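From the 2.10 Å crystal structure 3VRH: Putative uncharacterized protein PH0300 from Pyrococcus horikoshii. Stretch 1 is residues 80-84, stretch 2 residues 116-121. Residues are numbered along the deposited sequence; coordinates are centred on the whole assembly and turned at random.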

ATOM      1  N   ASN A  80       7.197  20.103 -25.592  1.00 28.26           N
ATOM      2  CA  ASN A  80       7.370  19.166 -26.683  1.00 27.86           C
ATOM      3  C   ASN A  80       8.634  18.323 -26.434  1.00 26.29           C
ATOM      4  O   ASN A  80       9.735  18.860 -26.304  1.00 23.99           O
ATOM      5  CB  ASN A  80       7.412  19.963 -28.002  1.00 24.37           C
ATOM      6  CG  ASN A  80       7.663  19.090 -29.226  1.00 27.94           C
ATOM      7  OD1 ASN A  80       8.487  18.177 -29.204  1.00 29.24           O
ATOM      8  ND2 ASN A  80       6.950  19.380 -30.306  1.00 25.48           N
ATOM      9  N   LEU A  81       8.458  17.001 -26.359  1.00 27.34           N
ATOM     10  CA  LEU A  81       9.529  16.095 -25.912  1.00 28.99           C
ATOM     11  C   LEU A  81      10.536  15.764 -27.009  1.00 26.15           C
ATOM     12  O   LEU A  81      11.569  15.164 -26.747  1.00 26.94           O
ATOM     13  CB  LEU A  81       8.950  14.807 -25.310  1.00 25.85           C
ATOM     14  CG  LEU A  81       7.878  15.011 -24.239  1.00 31.09           C
ATOM     15  CD1 LEU A  81       7.451  13.667 -23.621  1.00 37.26           C
ATOM     16  CD2 LEU A  81       8.368  15.989 -23.171  1.00 29.19           C
ATOM     17  N   GLY A  82      10.234  16.158 -28.237  1.00 27.07           N
ATOM     18  CA  GLY A  82      11.184  15.996 -29.324  1.00 32.26           C
ATOM     19  C   GLY A  82      11.350  14.570 -29.835  1.00 36.50           C
ATOM     20  O   GLY A  82      12.414  14.181 -30.333  1.00 35.86           O
ATOM     21  N   ILE A  83      10.288  13.785 -29.721  1.00 34.59           N
ATOM     22  CA  ILE A  83      10.298  12.442 -30.266  1.00 35.80           C
ATOM     23  C   ILE A  83       9.796  12.445 -31.711  1.00 38.86           C
ATOM     24  O   ILE A  83       8.635  12.804 -31.976  1.00 36.79           O
ATOM     25  CB  ILE A  83       9.431  11.520 -29.436  1.00 32.18           C
ATOM     26  CG1 ILE A  83       9.849  11.618 -27.966  1.00 32.69           C
ATOM     27  CG2 ILE A  83       9.545  10.095 -29.970  1.00 37.78           C
ATOM     28  CD1 ILE A  83       9.025  10.780 -27.036  1.00 33.22           C
ATOM     29  N   SER A  84      10.660  12.067 -32.651  1.00 41.72           N
ATOM     30  CA  SER A  84      10.255  12.126 -34.050  1.00 47.20           C
ATOM     31  C   SER A  84       9.166  11.094 -34.231  1.00 40.49           C
ATOM     32  O   SER A  84       9.229  10.005 -33.657  1.00 45.09           O
ATOM     33  CB  SER A  84      11.423  11.882 -34.996  1.00 46.03           C
ATOM     34  OG  SER A  84      12.021  10.634 -34.715  1.00 56.25           O
TER
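Stretch 2 116-121: YGIGEV

Stretch 2 meets stretch 1 as a turn laid against a loop: residues G117 to E120 form a type II beta turn, closed by the backbone hydrogen bond from E120 N to G117 O (2.9 Å). The two stretches come closest, CA to CA, where G82 CA lies 4.1 Å from G117 CA; L81 pairs next with I118, so the two stretches run locally in opposite directions, although neither forms a regular helix or strand across the contact.

I118 covers the most surface. Its amide donates a nearly straight hydrogen bond to the carbonyl of L81 (I118 N to L81 O, 2.8 Å), the one hydrogen bond between the stretches. The branched side chain adds apolar contact on two fronts, with I118 CG1 3.7 Å from L81 CB and I118 CB 4.4 Å from I83 CG1, an arrangement that suits aliphatic residues in a buried setting.

L81 thus contributes both polar backbone and apolar side chain. Beside it the two glycines permit the close approach. G117 CA makes a CA-H...O contact with G82 O at 3.4 Å; a beta carbon on G117 would fall only 2.0 Å from that oxygen. G82 has positive phi, which favours glycine, and its amide is held by N80 (G82 N to N80 OD1, 2.8 Å). E120 braces the turn, its OE1 accepting from G117 N at 2.9 Å.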

ATOM      1  N   TYR A 116      18.546  17.648 -28.020  1.00 30.60           N
ATOM      2  CA  TYR A 116      18.204  16.220 -28.046  1.00 32.35           C
ATOM      3  C   TYR A 116      16.772  15.945 -27.615  1.00 32.23           C
ATOM      4  O   TYR A 116      16.257  16.559 -26.665  1.00 32.58           O
ATOM      5  CB  TYR A 116      19.130  15.427 -27.118  1.00 36.69           C
ATOM      6  CG  TYR A 116      20.594  15.487 -27.479  1.00 37.58           C
ATOM      7  CD1 TYR A 116      21.388  16.541 -27.060  1.00 36.68           C
ATOM      8  CD2 TYR A 116      21.182  14.480 -28.222  1.00 43.75           C
ATOM      9  CE1 TYR A 116      22.721  16.599 -27.386  1.00 40.94           C
ATOM     10  CE2 TYR A 116      22.515  14.521 -28.550  1.00 45.12           C
ATOM     11  CZ  TYR A 116      23.285  15.583 -28.130  1.00 43.01           C
ATOM     12  OH  TYR A 116      24.624  15.630 -28.465  1.00 50.15           O
ATOM     13  N   GLY A 117      16.136  14.992 -28.283  1.00 29.29           N
ATOM     14  CA  GLY A 117      14.790  14.610 -27.906  1.00 32.44           C
ATOM     15  C   GLY A 117      14.813  13.563 -26.808  1.00 34.19           C
ATOM     16  O   GLY A 117      15.816  12.864 -26.639  1.00 34.11           O
ATOM     17  N   ILE A 118      13.720  13.471 -26.051  1.00 32.07           N
ATOM     18  CA  ILE A 118      13.564  12.415 -25.059  1.00 32.33           C
ATOM     19  C   ILE A 118      13.758  11.060 -25.739  1.00 33.32           C
ATOM     20  O   ILE A 118      13.132  10.778 -26.767  1.00 30.64           O
ATOM     21  CB  ILE A 118      12.185  12.482 -24.385  1.00 31.59           C
ATOM     22  CG1 ILE A 118      12.058  13.767 -23.545  1.00 30.77           C
ATOM     23  CG2 ILE A 118      11.959  11.249 -23.524  1.00 28.13           C
ATOM     24  CD1 ILE A 118      13.081  13.861 -22.394  1.00 26.20           C
ATOM     25  N   GLY A 119      14.659  10.245 -25.193  1.00 33.84           N
ATOM     26  CA  GLY A 119      15.003   8.971 -25.806  1.00 29.46           C
ATOM     27  C   GLY A 119      16.124   9.053 -26.830  1.00 34.44           C
ATOM     28  O   GLY A 119      16.367   8.100 -27.571  1.00 37.30           O
ATOM     29  N   GLU A 120      16.814  10.188 -26.877  1.00 31.72           N
ATOM     30  CA  GLU A 120      17.950  10.335 -27.773  1.00 33.76           C
ATOM     31  C   GLU A 120      19.265  10.542 -27.038  1.00 30.54           C
ATOM     32  O   GLU A 120      20.329  10.505 -27.652  1.00 33.62           O
ATOM     33  CB  GLU A 120      17.720  11.465 -28.789  1.00 32.97           C
ATOM     34  CG  GLU A 120      16.536  11.213 -29.698  1.00 34.96           C
ATOM     35  CD  GLU A 120      16.331  12.302 -30.733  1.00 44.66           C
ATOM     36  OE1 GLU A 120      16.890  13.417 -30.569  1.00 37.41           O
ATOM     37  OE2 GLU A 120      15.603  12.031 -31.714  1.00 50.17           O
ATOM     38  N   VAL A 121      19.199  10.762 -25.729  1.00 32.45           N
ATOM     39  CA  VAL A 121      20.413  10.973 -24.940  1.00 33.29           C
ATOM     40  C   VAL A 121      21.163   9.651 -24.711  1.00 37.67           C
ATOM     41  O   VAL A 121      20.545   8.611 -24.444  1.00 34.59           O
ATOM     42  CB  VAL A 121      20.092  11.650 -23.597  1.00 33.72           C
ATOM     43  CG1 VAL A 121      21.360  11.864 -22.775  1.00 37.03           C
ATOM     44  CG2 VAL A 121      19.386  12.982 -23.834  1.00 33.72           C
TER